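Local coordinates for RNA-dependent RNA Polymerase (Bombyx mori cytoplasmic polyhedrosis virus, PDB 6TZ0), which catalyses RNA-templated synthesis of RNA, making plus strands in conservative transcription and minus strands in replication of the double-stranded RNA genome, at residues Asn447-Met452 with Leu492-Leu497; Glu415-Phe420 with Leu499-Tyr504. All blocks are in the same frame, centred on the assembly; numbering follows the deposited sequence.

Contact 1. Residues Asn447-Met452 with Leu492-Leu497; sequences NSRIVM and LDNDRL
Arg449 and Asn494 bring two helix starts together, their CA atoms 6.8 Å apart as the nearest backbone pair: Ser448 is the N-cap of helix 449-455 and Asp493 that of helix 494-499. Ser and Asp suit these places because their short side chains can turn back on the first turn, and each does so through a weak bond, Ser448 OG from Val451 N and Asp493 OD1 from Arg496 N. The side chains of the next residues, Arg449 and Asn494, lie antiparallel, each reaching the other segment's backbone. Asn494 works with both ends of its amide. Its ND2 donates to Arg449 O at 3.1 Å, in the carbonyl plane and on a lone pair, while its OD1 accepts from Arg449 NH1 at 2.9 Å. For the second bond OD1 lies almost in the guanidinium plane, but NH1 stands well above the amide carbonyl plane, and the two flat groups are turned 45° apart. A primary amide is well suited here, carrying a donor and an acceptor side by side. The Arg449 chain is extended from CG to NE, long enough for the guanidinium to arrive at Leu492 O, where NH2 and, weakly, NH1 can donate, though the NH2 separation is modelled too short to be taken literally. Leu497 CD2 packs over one guanidinium face, 3.6 Å from NH1, and Met452 CG lies 3.3 Å from Asn494 ND2. Leu421 of helix 413-422 touches both Arg449 and Asn494. In this part of the central polymerase domain a buried arginine thus meets two neutral oxygens, Leu492 O and Asn494 OD1, whose partial negative charges would favour its cation; Asp493 OD1, 6.3 Å from NH1, may add a longer-range attraction.

Contact 2. Residues Glu415-Phe420 with Leu499-Tyr504; sequences EAWLNF and LSFMPY
Phe501 is the centre of an aromatic cluster with Trp417 and Phe420, an apolar helix-to-helix contact without hydrogen bonds that joins helix 413-422 to the start of helix 501-508 in the central polymerase domain. Trp417 and Phe501 form a T-shaped pair: the edge of the indole six-membered ring is directed at the phenyl face, with centroids 5.5 Å apart and planes at 75°. Trp417 CE3 makes the approach, lying over the rim of the Phe501 ring 3.9 Å from Phe501 CG, and this edge-to-face setting brings the slightly positive C-H edge of one ring to the electron-rich face of the other. Phe420 meets Phe501 differently. Its ring is inclined by 54° to that of Phe501, an oblique pairing in which the two side chains lie alongside and point opposite ways. CB of Phe501 points toward helix 413-422 and CG is anti to the backbone N (chi1 -175°), and the ring starts out on that side. Its CZ comes 3.7 Å from Ala416 O, an oxygen that already accepts the helical hydrogen bond from Phe420 N. Ala416 suits this place because its methyl group lets the phenyl tip come close to the helix backbone, with CB 4.1 Å from Phe501 CZ. Tyr504, one turn after Phe501, adds a looser apolar contact to Phe420 through its CE2. Beyond the two segments, Phe498 makes a further edge-to-face pair with Trp417, Pro426 touches Phe420, and helix 604-614 packs against Met502 and Pro503. The closest approach between the two segments is Phe501 CE1 to Phe420 CG, 3.5 Å, with CE1 over one face of the Phe420 ring and displaced toward its rim.

From the N terminus, the chain first passes through helix 413-422, then through helix 449-455, and returns along helix 494-499 and helix 501-508. Contact 1 closes a loop of 39 residues, and that loop lies wholly within the longer one, 78 residues, closed by contact 2. Because helix 501-508 follows helix 494-499 after Ser500, the returning chain serves both contacts in turn. Their centres lie about 12 Å apart, and they touch directly: Trp417 CH2 packs 3.2 Å from Asn494 O, and Phe420 CE2 meets Leu497 CD2. Helix 413-422 therefore borders both contacts, tying the polar junction to the aromatic cluster within the central polymerase domain.

Contact 1. Residues Asn447-Met452 with Leu492-Leu497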
ATOM      1  N   ASN A 447     -11.587   0.772  12.955  1.00 62.55           N
ATOM      2  CA  ASN A 447     -10.655   1.162  11.912  1.00 62.55           C
ATOM      3  C   ASN A 447     -10.589   0.157  10.775  1.00 62.55           C
ATOM      4  O   ASN A 447      -9.740   0.303   9.890  1.00 62.55           O
ATOM      5  CB  ASN A 447      -9.255   1.384  12.500  1.00 62.55           C
ATOM      6  CG  ASN A 447      -8.742   0.190  13.284  1.00 62.55           C
ATOM      7  OD1 ASN A 447      -9.404  -0.839  13.397  1.00 62.55           O
ATOM      8  ND2 ASN A 447      -7.535   0.321  13.814  1.00 62.55           N
ATOM      9  N   SER A 448     -11.439  -0.863  10.781  1.00 51.80           N
ATOM     10  CA  SER A 448     -11.459  -1.830   9.699  1.00 51.80           C
ATOM     11  C   SER A 448     -12.386  -1.355   8.595  1.00 51.80           C
ATOM     12  O   SER A 448     -13.411  -0.720   8.854  1.00 51.80           O
ATOM     13  CB  SER A 448     -11.917  -3.194  10.200  1.00 51.80           C
ATOM     14  OG  SER A 448     -13.277  -3.146  10.556  1.00 51.80           O
ATOM     15  N   ARG A 449     -12.025  -1.677   7.355  1.00 42.83           N
ATOM     16  CA  ARG A 449     -12.840  -1.272   6.221  1.00 42.83           C
ATOM     17  C   ARG A 449     -14.114  -2.095   6.119  1.00 42.83           C
ATOM     18  O   ARG A 449     -15.109  -1.622   5.566  1.00 42.83           O
ATOM     19  CB  ARG A 449     -12.032  -1.381   4.934  1.00 42.83           C
ATOM     20  CG  ARG A 449     -10.928  -0.367   4.851  1.00 42.83           C
ATOM     21  CD  ARG A 449     -10.245  -0.401   3.512  1.00 42.83           C
ATOM     22  NE  ARG A 449      -9.188   0.598   3.442  1.00 42.83           N
ATOM     23  CZ  ARG A 449      -9.381   1.859   3.076  1.00 42.83           C
ATOM     24  NH1 ARG A 449     -10.589   2.279   2.744  1.00 42.83           N
ATOM     25  NH2 ARG A 449      -8.365   2.702   3.038  1.00 42.83           N
ATOM     26  N   ILE A 450     -14.119  -3.304   6.673  1.00 43.09           N
ATOM     27  CA  ILE A 450     -15.291  -4.151   6.505  1.00 43.09           C
ATOM     28  C   ILE A 450     -16.397  -3.775   7.499  1.00 43.09           C
ATOM     29  O   ILE A 450     -17.582  -3.871   7.168  1.00 43.09           O
ATOM     30  CB  ILE A 450     -14.879  -5.636   6.578  1.00 43.09           C
ATOM     31  CG1 ILE A 450     -15.986  -6.529   6.028  1.00 43.09           C
ATOM     32  CG2 ILE A 450     -14.461  -6.056   7.973  1.00 43.09           C
ATOM     33  CD1 ILE A 450     -16.227  -6.336   4.548  1.00 43.09           C
ATOM     34  N   VAL A 451     -16.055  -3.268   8.684  1.00 45.24           N
ATOM     35  CA  VAL A 451     -17.083  -2.760   9.589  1.00 45.24           C
ATOM     36  C   VAL A 451     -17.611  -1.421   9.092  1.00 45.24           C
ATOM     37  O   VAL A 451     -18.813  -1.145   9.171  1.00 45.24           O
ATOM     38  CB  VAL A 451     -16.529  -2.685  11.027  1.00 45.24           C
ATOM     39  CG1 VAL A 451     -17.480  -1.978  11.967  1.00 45.24           C
ATOM     40  CG2 VAL A 451     -16.293  -4.078  11.545  1.00 45.24           C
ATOM     41  N   MET A 452     -16.727  -0.600   8.524  1.00 43.49           N
ATOM     42  CA  MET A 452     -17.129   0.639   7.862  1.00 43.49           C
ATOM     43  C   MET A 452     -18.068   0.372   6.691  1.00 43.49           C
ATOM     44  O   MET A 452     -19.017   1.128   6.463  1.00 43.49           O
ATOM     45  CB  MET A 452     -15.872   1.378   7.408  1.00 43.49           C
ATOM     46  CG  MET A 452     -16.041   2.623   6.558  1.00 43.49           C
ATOM     47  SD  MET A 452     -16.763   4.101   7.264  1.00 43.49           S
ATOM     48  CE  MET A 452     -17.132   5.013   5.768  1.00 43.49           C
ATOM     49  N   LEU A 492      -7.013   6.446   2.371  1.00 40.31           N
ATOM     50  CA  LEU A 492      -8.254   7.049   1.925  1.00 40.31           C
ATOM     51  C   LEU A 492      -9.420   6.126   2.236  1.00 40.31           C
ATOM     52  O   LEU A 492      -9.250   4.921   2.423  1.00 40.31           O
ATOM     53  CB  LEU A 492      -8.163   7.407   0.436  1.00 40.31           C
ATOM     54  CG  LEU A 492      -7.446   6.420  -0.492  1.00 40.31           C
ATOM     55  CD1 LEU A 492      -8.328   5.324  -1.001  1.00 40.31           C
ATOM     56  CD2 LEU A 492      -6.825   7.167  -1.652  1.00 40.31           C
ATOM     57  N   ASP A 493     -10.612   6.715   2.307  1.00 38.76           N
ATOM     58  CA  ASP A 493     -11.802   6.017   2.771  1.00 38.76           C
ATOM     59  C   ASP A 493     -12.284   5.011   1.730  1.00 38.76           C
ATOM     60  O   ASP A 493     -11.734   4.903   0.634  1.00 38.76           O
ATOM     61  CB  ASP A 493     -12.895   7.020   3.131  1.00 38.76           C
ATOM     62  CG  ASP A 493     -13.220   7.974   1.996  1.00 38.76           C
ATOM     63  OD1 ASP A 493     -12.511   7.964   0.971  1.00 38.76           O
ATOM     64  OD2 ASP A 493     -14.198   8.738   2.128  1.00 38.76           O
ATOM     65  N   ASN A 494     -13.346   4.275   2.076  1.00 36.45           N
ATOM     66  CA  ASN A 494     -13.818   3.188   1.225  1.00 36.45           C
ATOM     67  C   ASN A 494     -14.378   3.654  -0.108  1.00 36.45           C
ATOM     68  O   ASN A 494     -14.406   2.868  -1.056  1.00 36.45           O
ATOM     69  CB  ASN A 494     -14.887   2.358   1.924  1.00 36.45           C
ATOM     70  CG  ASN A 494     -14.315   1.399   2.913  1.00 36.45           C
ATOM     71  OD1 ASN A 494     -13.169   0.988   2.789  1.00 36.45           O
ATOM     72  ND2 ASN A 494     -15.140   0.938   3.830  1.00 36.45           N
ATOM     73  N   ASP A 495     -14.794   4.906  -0.222  1.00 34.89           N
ATOM     74  CA  ASP A 495     -15.425   5.327  -1.461  1.00 34.89           C
ATOM     75  C   ASP A 495     -14.430   5.890  -2.465  1.00 34.89           C
ATOM     76  O   ASP A 495     -14.568   5.638  -3.669  1.00 34.89           O
ATOM     77  CB  ASP A 495     -16.510   6.342  -1.147  1.00 34.89           C
ATOM     78  CG  ASP A 495     -17.554   5.794  -0.212  1.00 34.89           C
ATOM     79  OD1 ASP A 495     -17.835   4.580  -0.280  1.00 34.89           O
ATOM     80  OD2 ASP A 495     -18.063   6.571   0.621  1.00 34.89           O
ATOM     81  N   ARG A 496     -13.413   6.624  -2.003  1.00 35.09           N
ATOM     82  CA  ARG A 496     -12.276   6.907  -2.869  1.00 35.09           C
ATOM     83  C   ARG A 496     -11.523   5.639  -3.230  1.00 35.09           C
ATOM     84  O   ARG A 496     -10.943   5.557  -4.316  1.00 35.09           O
ATOM     85  CB  ARG A 496     -11.315   7.891  -2.215  1.00 35.09           C
ATOM     86  CG  ARG A 496     -11.780   9.313  -2.167  1.00 35.09           C
ATOM     87  CD  ARG A 496     -10.668  10.146  -1.574  1.00 35.09           C
ATOM     88  NE  ARG A 496     -11.013  11.550  -1.396  1.00 35.09           N
ATOM     89  CZ  ARG A 496     -10.815  12.483  -2.317  1.00 35.09           C
ATOM     90  NH1 ARG A 496     -10.287  12.159  -3.489  1.00 35.09           N
ATOM     91  NH2 ARG A 496     -11.147  13.740  -2.067  1.00 35.09           N
ATOM     92  N   LEU A 497     -11.517   4.649  -2.338  1.00 33.46           N
ATOM     93  CA  LEU A 497     -10.955   3.353  -2.688  1.00 33.46           C
ATOM     94  C   LEU A 497     -11.838   2.641  -3.700  1.00 33.46           C
ATOM     95  O   LEU A 497     -11.351   1.872  -4.531  1.00 33.46           O
ATOM     96  CB  LEU A 497     -10.781   2.512  -1.426  1.00 33.46           C
ATOM     97  CG  LEU A 497      -9.978   1.222  -1.548  1.00 33.46           C
ATOM     98  CD1 LEU A 497      -8.547   1.543  -1.896  1.00 33.46           C
ATOM     99  CD2 LEU A 497     -10.050   0.406  -0.281  1.00 33.46           C
TER

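Contact 2. Residues Glu415-Phe420 with Leu499-Tyr504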
ATOM      1  N   GLU A 415     -19.125  -8.831  -5.404  1.00 38.58           N
ATOM      2  CA  GLU A 415     -18.448  -9.841  -4.607  1.00 38.58           C
ATOM      3  C   GLU A 415     -16.940  -9.647  -4.638  1.00 38.58           C
ATOM      4  O   GLU A 415     -16.266  -9.910  -3.638  1.00 38.58           O
ATOM      5  CB  GLU A 415     -18.837 -11.232  -5.104  1.00 38.58           C
ATOM      6  CG  GLU A 415     -18.307 -12.389  -4.279  1.00 38.58           C
ATOM      7  CD  GLU A 415     -18.917 -12.461  -2.893  1.00 38.58           C
ATOM      8  OE1 GLU A 415     -20.064 -12.008  -2.716  1.00 38.58           O
ATOM      9  OE2 GLU A 415     -18.245 -12.973  -1.976  1.00 38.58           O
ATOM     10  N   ALA A 416     -16.408  -9.134  -5.750  1.00 35.34           N
ATOM     11  CA  ALA A 416     -14.987  -8.819  -5.824  1.00 35.34           C
ATOM     12  C   ALA A 416     -14.619  -7.660  -4.906  1.00 35.34           C
ATOM     13  O   ALA A 416     -13.563  -7.683  -4.273  1.00 35.34           O
ATOM     14  CB  ALA A 416     -14.597  -8.509  -7.265  1.00 35.34           C
ATOM     15  N   TRP A 417     -15.484  -6.647  -4.807  1.00 33.66           N
ATOM     16  CA  TRP A 417     -15.245  -5.538  -3.886  1.00 33.66           C
ATOM     17  C   TRP A 417     -15.305  -5.983  -2.430  1.00 33.66           C
ATOM     18  O   TRP A 417     -14.473  -5.568  -1.609  1.00 33.66           O
ATOM     19  CB  TRP A 417     -16.254  -4.423  -4.158  1.00 33.66           C
ATOM     20  CG  TRP A 417     -16.316  -3.368  -3.106  1.00 33.66           C
ATOM     21  CD1 TRP A 417     -17.327  -3.171  -2.218  1.00 33.66           C
ATOM     22  CD2 TRP A 417     -15.331  -2.374  -2.815  1.00 33.66           C
ATOM     23  NE1 TRP A 417     -17.042  -2.117  -1.399  1.00 33.66           N
ATOM     24  CE2 TRP A 417     -15.821  -1.607  -1.744  1.00 33.66           C
ATOM     25  CE3 TRP A 417     -14.087  -2.053  -3.358  1.00 33.66           C
ATOM     26  CZ2 TRP A 417     -15.110  -0.548  -1.204  1.00 33.66           C
ATOM     27  CZ3 TRP A 417     -13.386  -1.001  -2.822  1.00 33.66           C
ATOM     28  CH2 TRP A 417     -13.897  -0.263  -1.756  1.00 33.66           C
ATOM     29  N   LEU A 418     -16.268  -6.842  -2.093  1.00 37.21           N
ATOM     30  CA  LEU A 418     -16.330  -7.369  -0.732  1.00 37.21           C
ATOM     31  C   LEU A 418     -15.135  -8.259  -0.401  1.00 37.21           C
ATOM     32  O   LEU A 418     -14.621  -8.204   0.722  1.00 37.21           O
ATOM     33  CB  LEU A 418     -17.640  -8.123  -0.514  1.00 37.21           C
ATOM     34  CG  LEU A 418     -18.824  -7.341   0.056  1.00 37.21           C
ATOM     35  CD1 LEU A 418     -19.363  -6.293  -0.889  1.00 37.21           C
ATOM     36  CD2 LEU A 418     -19.920  -8.313   0.413  1.00 37.21           C
ATOM     37  N   ASN A 419     -14.657  -9.054  -1.363  1.00 39.65           N
ATOM     38  CA  ASN A 419     -13.456  -9.850  -1.132  1.00 39.65           C
ATOM     39  C   ASN A 419     -12.213  -8.981  -1.050  1.00 39.65           C
ATOM     40  O   ASN A 419     -11.252  -9.338  -0.365  1.00 39.65           O
ATOM     41  CB  ASN A 419     -13.286 -10.886  -2.238  1.00 39.65           C
ATOM     42  CG  ASN A 419     -14.366 -11.939  -2.217  1.00 39.65           C
ATOM     43  OD1 ASN A 419     -14.800 -12.375  -1.155  1.00 39.65           O
ATOM     44  ND2 ASN A 419     -14.802 -12.363  -3.395  1.00 39.65           N
ATOM     45  N   PHE A 420     -12.211  -7.852  -1.747  1.00 39.11           N
ATOM     46  CA  PHE A 420     -11.102  -6.917  -1.667  1.00 39.11           C
ATOM     47  C   PHE A 420     -11.058  -6.242  -0.305  1.00 39.11           C
ATOM     48  O   PHE A 420      -9.980  -5.902   0.191  1.00 39.11           O
ATOM     49  CB  PHE A 420     -11.253  -5.900  -2.792  1.00 39.11           C
ATOM     50  CG  PHE A 420     -10.171  -4.883  -2.858  1.00 39.11           C
ATOM     51  CD1 PHE A 420      -8.932  -5.199  -3.383  1.00 39.11           C
ATOM     52  CD2 PHE A 420     -10.409  -3.590  -2.434  1.00 39.11           C
ATOM     53  CE1 PHE A 420      -7.947  -4.247  -3.463  1.00 39.11           C
ATOM     54  CE2 PHE A 420      -9.429  -2.640  -2.506  1.00 39.11           C
ATOM     55  CZ  PHE A 420      -8.201  -2.970  -3.031  1.00 39.11           C
ATOM     56  N   LEU A 499     -13.623   4.167  -6.063  1.00 29.90           N
ATOM     57  CA  LEU A 499     -13.471   4.782  -7.380  1.00 29.90           C
ATOM     58  C   LEU A 499     -12.266   4.232  -8.128  1.00 29.90           C
ATOM     59  O   LEU A 499     -12.270   4.175  -9.362  1.00 29.90           O
ATOM     60  CB  LEU A 499     -13.359   6.297  -7.261  1.00 29.90           C
ATOM     61  CG  LEU A 499     -14.657   7.028  -6.964  1.00 29.90           C
ATOM     62  CD1 LEU A 499     -14.380   8.509  -6.811  1.00 29.90           C
ATOM     63  CD2 LEU A 499     -15.639   6.766  -8.090  1.00 29.90           C
ATOM     64  N   SER A 500     -11.230   3.823  -7.411  1.00 29.88           N
ATOM     65  CA  SER A 500     -10.052   3.264  -8.051  1.00 29.88           C
ATOM     66  C   SER A 500     -10.114   1.753  -8.204  1.00 29.88           C
ATOM     67  O   SER A 500      -9.084   1.138  -8.488  1.00 29.88           O
ATOM     68  CB  SER A 500      -8.808   3.648  -7.256  1.00 29.88           C
ATOM     69  OG  SER A 500      -8.839   3.072  -5.965  1.00 29.88           O
ATOM     70  N   PHE A 501     -11.282   1.140  -8.033  1.00 28.29           N
ATOM     71  CA  PHE A 501     -11.328  -0.315  -8.020  1.00 28.29           C
ATOM     72  C   PHE A 501     -11.490  -0.888  -9.421  1.00 28.29           C
ATOM     73  O   PHE A 501     -10.860  -1.896  -9.757  1.00 28.29           O
ATOM     74  CB  PHE A 501     -12.442  -0.798  -7.102  1.00 28.29           C
ATOM     75  CG  PHE A 501     -12.479  -2.279  -6.944  1.00 28.29           C
ATOM     76  CD1 PHE A 501     -11.482  -2.929  -6.242  1.00 28.29           C
ATOM     77  CD2 PHE A 501     -13.514  -3.023  -7.479  1.00 28.29           C
ATOM     78  CE1 PHE A 501     -11.506  -4.292  -6.092  1.00 28.29           C
ATOM     79  CE2 PHE A 501     -13.540  -4.383  -7.332  1.00 28.29           C
ATOM     80  CZ  PHE A 501     -12.537  -5.020  -6.636  1.00 28.29           C
ATOM     81  N   MET A 502     -12.331  -0.276 -10.247  1.00 27.41           N
ATOM     82  CA  MET A 502     -12.477  -0.746 -11.621  1.00 27.41           C
ATOM     83  C   MET A 502     -11.268  -0.457 -12.520  1.00 27.41           C
ATOM     84  O   MET A 502     -10.969  -1.317 -13.367  1.00 27.41           O
ATOM     85  CB  MET A 502     -13.789  -0.199 -12.208  1.00 27.41           C
ATOM     86  CG  MET A 502     -14.149  -0.724 -13.594  1.00 27.41           C
ATOM     87  SD  MET A 502     -14.357  -2.506 -13.714  1.00 27.41           S
ATOM     88  CE  MET A 502     -15.963  -2.712 -12.969  1.00 27.41           C
ATOM     89  N   PRO A 503     -10.532   0.673 -12.411  1.00 26.68           N
ATOM     90  CA  PRO A 503      -9.230   0.731 -13.108  1.00 26.68           C
ATOM     91  C   PRO A 503      -8.238  -0.337 -12.671  1.00 26.68           C
ATOM     92  O   PRO A 503      -7.504  -0.873 -13.512  1.00 26.68           O
ATOM     93  CB  PRO A 503      -8.731   2.141 -12.779  1.00 26.68           C
ATOM     94  CG  PRO A 503      -9.942   2.915 -12.618  1.00 26.68           C
ATOM     95  CD  PRO A 503     -10.924   2.027 -11.963  1.00 26.68           C
ATOM     96  N   TYR A 504      -8.222  -0.675 -11.380  1.00 28.98           N
ATOM     97  CA  TYR A 504      -7.405  -1.779 -10.890  1.00 28.98           C
ATOM     98  C   TYR A 504      -7.835  -3.110 -11.487  1.00 28.98           C
ATOM     99  O   TYR A 504      -6.992  -3.918 -11.888  1.00 28.98           O
ATOM    100  CB  TYR A 504      -7.469  -1.836  -9.363  1.00 28.98           C
ATOM    101  CG  TYR A 504      -6.893  -3.103  -8.784  1.00 28.98           C
ATOM    102  CD1 TYR A 504      -5.531  -3.346  -8.810  1.00 28.98           C
ATOM    103  CD2 TYR A 504      -7.720  -4.061  -8.218  1.00 28.98           C
ATOM    104  CE1 TYR A 504      -5.010  -4.507  -8.289  1.00 28.98           C
ATOM    105  CE2 TYR A 504      -7.212  -5.226  -7.704  1.00 28.98           C
ATOM    106  CZ  TYR A 504      -5.854  -5.441  -7.738  1.00 28.98           C
ATOM    107  OH  TYR A 504      -5.342  -6.599  -7.216  1.00 28.98           O
TER